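Local coordinates for flap endonuclease 1 (Methanocaldococcus jannaschii, PDB 1A77), which cleaves 5' flaps from branched DNA during replication and repair, acting as a magnesium-dependent, structure-specific endonuclease and 5'-3' exonuclease, at residues 31-36 with 123-128. Residues are numbered along the deposited sequence; the frame is centred on the assembly and turned at random.
Sequences ALYQFL and RVSYLT
L127 packs against L32, Y33 and L36 in an apolar contact between helix 28-38 of the N-domain and the loop that leads into helix 129-142 of the I-domain. Its CB points toward the helix, and the side chain meets all three residues. CD1 of L127 sits over the centre of one face of the Y33 ring, 3.7 Å from the ring centroid and 12° off the ring normal. This is a CH-pi contact. L127 CD1 also lies 3.8 Å from CB of L32. L36 comes from the next turn of the helix and crosses the L127 side chain at about a right angle. CD1 of L36 reaches CG of L127 at 3.6 Å and also touches CB. The other methyl of L36, CD2, meets CB of Y126 more loosely at 4.1 Å, while the ring of Y126 leads away from the helix.

The Y33 ring reaches the loop because its CG stands anti to the carbonyl carbon (chi1 -80°). S125 meets the ring at its edge, with OG of S125 in the ring plane and 3.6 Å from CE1 of Y33. OG of S125 also accepts a hydrogen bond from the backbone N of L127, with N to OG at 3.0 Å and an N-H...O angle of 151°. This forms an ST turn, which ties S125 to the backbone of L127.

Y33 lies near the metal site. Its side chain is about 7 Å from a bound magnesium ion and about 6 Å from that of D80, a predicted magnesium ligand. T128 caps the start of helix 129-142 through OG1 to the N of M131, and L127 also touches V132 there. On helix 28-38, L32 reaches C135 of helix 129-142, V61 of helix 56-70, and W77 and F79 of strand 74-79.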
loop_
_atom_site.group_PDB
_atom_site.type_symbol
_atom_site.label_atom_id
_atom_site.label_comp_id
_atom_site.label_asym_id
_atom_site.label_seq_id
_atom_site.Cartn_x
_atom_site.Cartn_y
_atom_site.Cartn_z
ATOM N N ALA A 31 -2.379 3.830 0.209
ATOM C CA ALA A 31 -2.634 5.258 0.309
ATOM C C ALA A 31 -3.944 5.665 -0.379
ATOM O O ALA A 31 -4.735 6.436 0.169
ATOM C CB ALA A 31 -1.463 6.049 -0.294
ATOM N N LEU A 32 -4.159 5.147 -1.582
ATOM C CA LEU A 32 -5.364 5.471 -2.346
ATOM C C LEU A 32 -6.649 5.026 -1.654
ATOM O O LEU A 32 -7.666 5.704 -1.762
ATOM C CB LEU A 32 -5.295 4.833 -3.724
ATOM C CG LEU A 32 -4.722 5.662 -4.877
ATOM C CD1 LEU A 32 -3.853 6.799 -4.368
ATOM C CD2 LEU A 32 -3.943 4.732 -5.784
ATOM N N TYR A 33 -6.598 3.873 -0.983
ATOM C CA TYR A 33 -7.749 3.339 -0.257
ATOM C C TYR A 33 -7.974 4.241 0.959
ATOM O O TYR A 33 -9.106 4.527 1.345
ATOM C CB TYR A 33 -7.477 1.899 0.194
ATOM C CG TYR A 33 -7.657 0.838 -0.885
ATOM C CD1 TYR A 33 -8.865 0.700 -1.568
ATOM C CD2 TYR A 33 -6.628 -0.053 -1.190
ATOM C CE1 TYR A 33 -9.041 -0.299 -2.529
ATOM C CE2 TYR A 33 -6.795 -1.058 -2.151
ATOM C CZ TYR A 33 -7.999 -1.171 -2.816
ATOM O OH TYR A 33 -8.157 -2.137 -3.791
ATOM N N GLN A 34 -6.873 4.687 1.555
ATOM C CA GLN A 34 -6.903 5.582 2.710
ATOM C C GLN A 34 -7.598 6.898 2.349
ATOM O O GLN A 34 -8.454 7.389 3.091
ATOM C CB GLN A 34 -5.461 5.855 3.177
ATOM C CG GLN A 34 -5.313 6.388 4.587
ATOM C CD GLN A 34 -6.171 5.651 5.595
ATOM O OE1 GLN A 34 -6.032 4.446 5.784
ATOM N NE2 GLN A 34 -7.071 6.377 6.242
ATOM N N PHE A 35 -7.229 7.464 1.202
ATOM C CA PHE A 35 -7.810 8.727 0.722
ATOM C C PHE A 35 -9.311 8.578 0.471
ATOM O O PHE A 35 -10.095 9.464 0.807
ATOM C CB PHE A 35 -7.142 9.176 -0.598
ATOM C CG PHE A 35 -5.680 9.545 -0.469
ATOM C CD1 PHE A 35 -5.145 9.947 0.752
ATOM C CD2 PHE A 35 -4.843 9.496 -1.581
ATOM C CE1 PHE A 35 -3.796 10.290 0.869
ATOM C CE2 PHE A 35 -3.493 9.835 -1.477
ATOM C CZ PHE A 35 -2.968 10.235 -0.249
ATOM N N LEU A 36 -9.699 7.459 -0.140
ATOM C CA LEU A 36 -11.096 7.207 -0.450
ATOM C C LEU A 36 -11.930 7.115 0.819
ATOM O O LEU A 36 -13.071 7.575 0.857
ATOM C CB LEU A 36 -11.240 5.917 -1.279
ATOM C CG LEU A 36 -10.838 6.056 -2.758
ATOM C CD1 LEU A 36 -10.592 4.690 -3.391
ATOM C CD2 LEU A 36 -11.943 6.804 -3.503
ATOM N N ARG A 123 -16.940 -4.702 -6.806
ATOM C CA ARG A 123 -16.123 -5.233 -5.720
ATOM C C ARG A 123 -14.705 -4.697 -5.867
ATOM O O ARG A 123 -13.885 -4.816 -4.976
ATOM C CB ARG A 123 -16.130 -6.772 -5.706
ATOM C CG ARG A 123 -15.241 -7.394 -4.627
ATOM C CD ARG A 123 -15.589 -6.906 -3.214
ATOM N NE ARG A 123 -14.999 -5.599 -2.929
ATOM C CZ ARG A 123 -15.698 -4.473 -2.786
ATOM N NH1 ARG A 123 -17.018 -4.490 -2.895
ATOM N NH2 ARG A 123 -15.075 -3.319 -2.569
ATOM N N VAL A 124 -14.445 -4.088 -7.022
ATOM C CA VAL A 124 -13.121 -3.517 -7.271
ATOM C C VAL A 124 -13.183 -2.186 -6.489
ATOM O O VAL A 124 -12.309 -1.298 -6.682
ATOM C CB VAL A 124 -12.890 -3.231 -8.773
ATOM C CG1 VAL A 124 -14.024 -2.370 -9.202
ATOM C CG2 VAL A 124 -11.518 -2.640 -8.998
ATOM N N SER A 125 -14.201 -2.052 -5.640
ATOM C CA SER A 125 -14.416 -0.869 -4.810
ATOM C C SER A 125 -14.473 0.389 -5.662
ATOM O O SER A 125 -14.582 0.312 -6.886
ATOM C CB SER A 125 -13.284 -0.734 -3.799
ATOM O OG SER A 125 -12.098 -0.358 -4.460
ATOM N N TYR A 126 -14.399 1.541 -5.005
ATOM C CA TYR A 126 -14.422 2.819 -5.702
ATOM C C TYR A 126 -13.064 3.009 -6.402
ATOM O O TYR A 126 -12.923 3.859 -7.263
ATOM C CB TYR A 126 -14.665 3.970 -4.724
ATOM C CG TYR A 126 -16.120 4.270 -4.401
ATOM C CD1 TYR A 126 -17.139 4.017 -5.329
ATOM C CD2 TYR A 126 -16.480 4.828 -3.169
ATOM C CE1 TYR A 126 -18.467 4.309 -5.036
ATOM C CE2 TYR A 126 -17.818 5.119 -2.877
ATOM C CZ TYR A 126 -18.796 4.863 -3.813
ATOM O OH TYR A 126 -20.118 5.171 -3.537
ATOM N N LEU A 127 -12.069 2.207 -5.994
ATOM C CA LEU A 127 -10.710 2.265 -6.573
ATOM C C LEU A 127 -10.673 1.355 -7.789
ATOM O O LEU A 127 -10.448 0.145 -7.678
ATOM C CB LEU A 127 -9.636 1.805 -5.572
ATOM C CG LEU A 127 -8.359 2.656 -5.393
ATOM C CD1 LEU A 127 -7.211 1.797 -4.881
ATOM C CD2 LEU A 127 -7.974 3.324 -6.698
ATOM N N THR A 128 -10.895 1.949 -8.943
ATOM C CA THR A 128 -10.908 1.234 -10.202
ATOM C C THR A 128 -9.578 1.389 -10.922
ATOM O O THR A 128 -8.815 2.314 -10.643
ATOM C CB THR A 128 -11.986 1.810 -11.108
ATOM O OG1 THR A 128 -11.662 3.178 -11.414
ATOM C CG2 THR A 128 -13.340 1.748 -10.417
#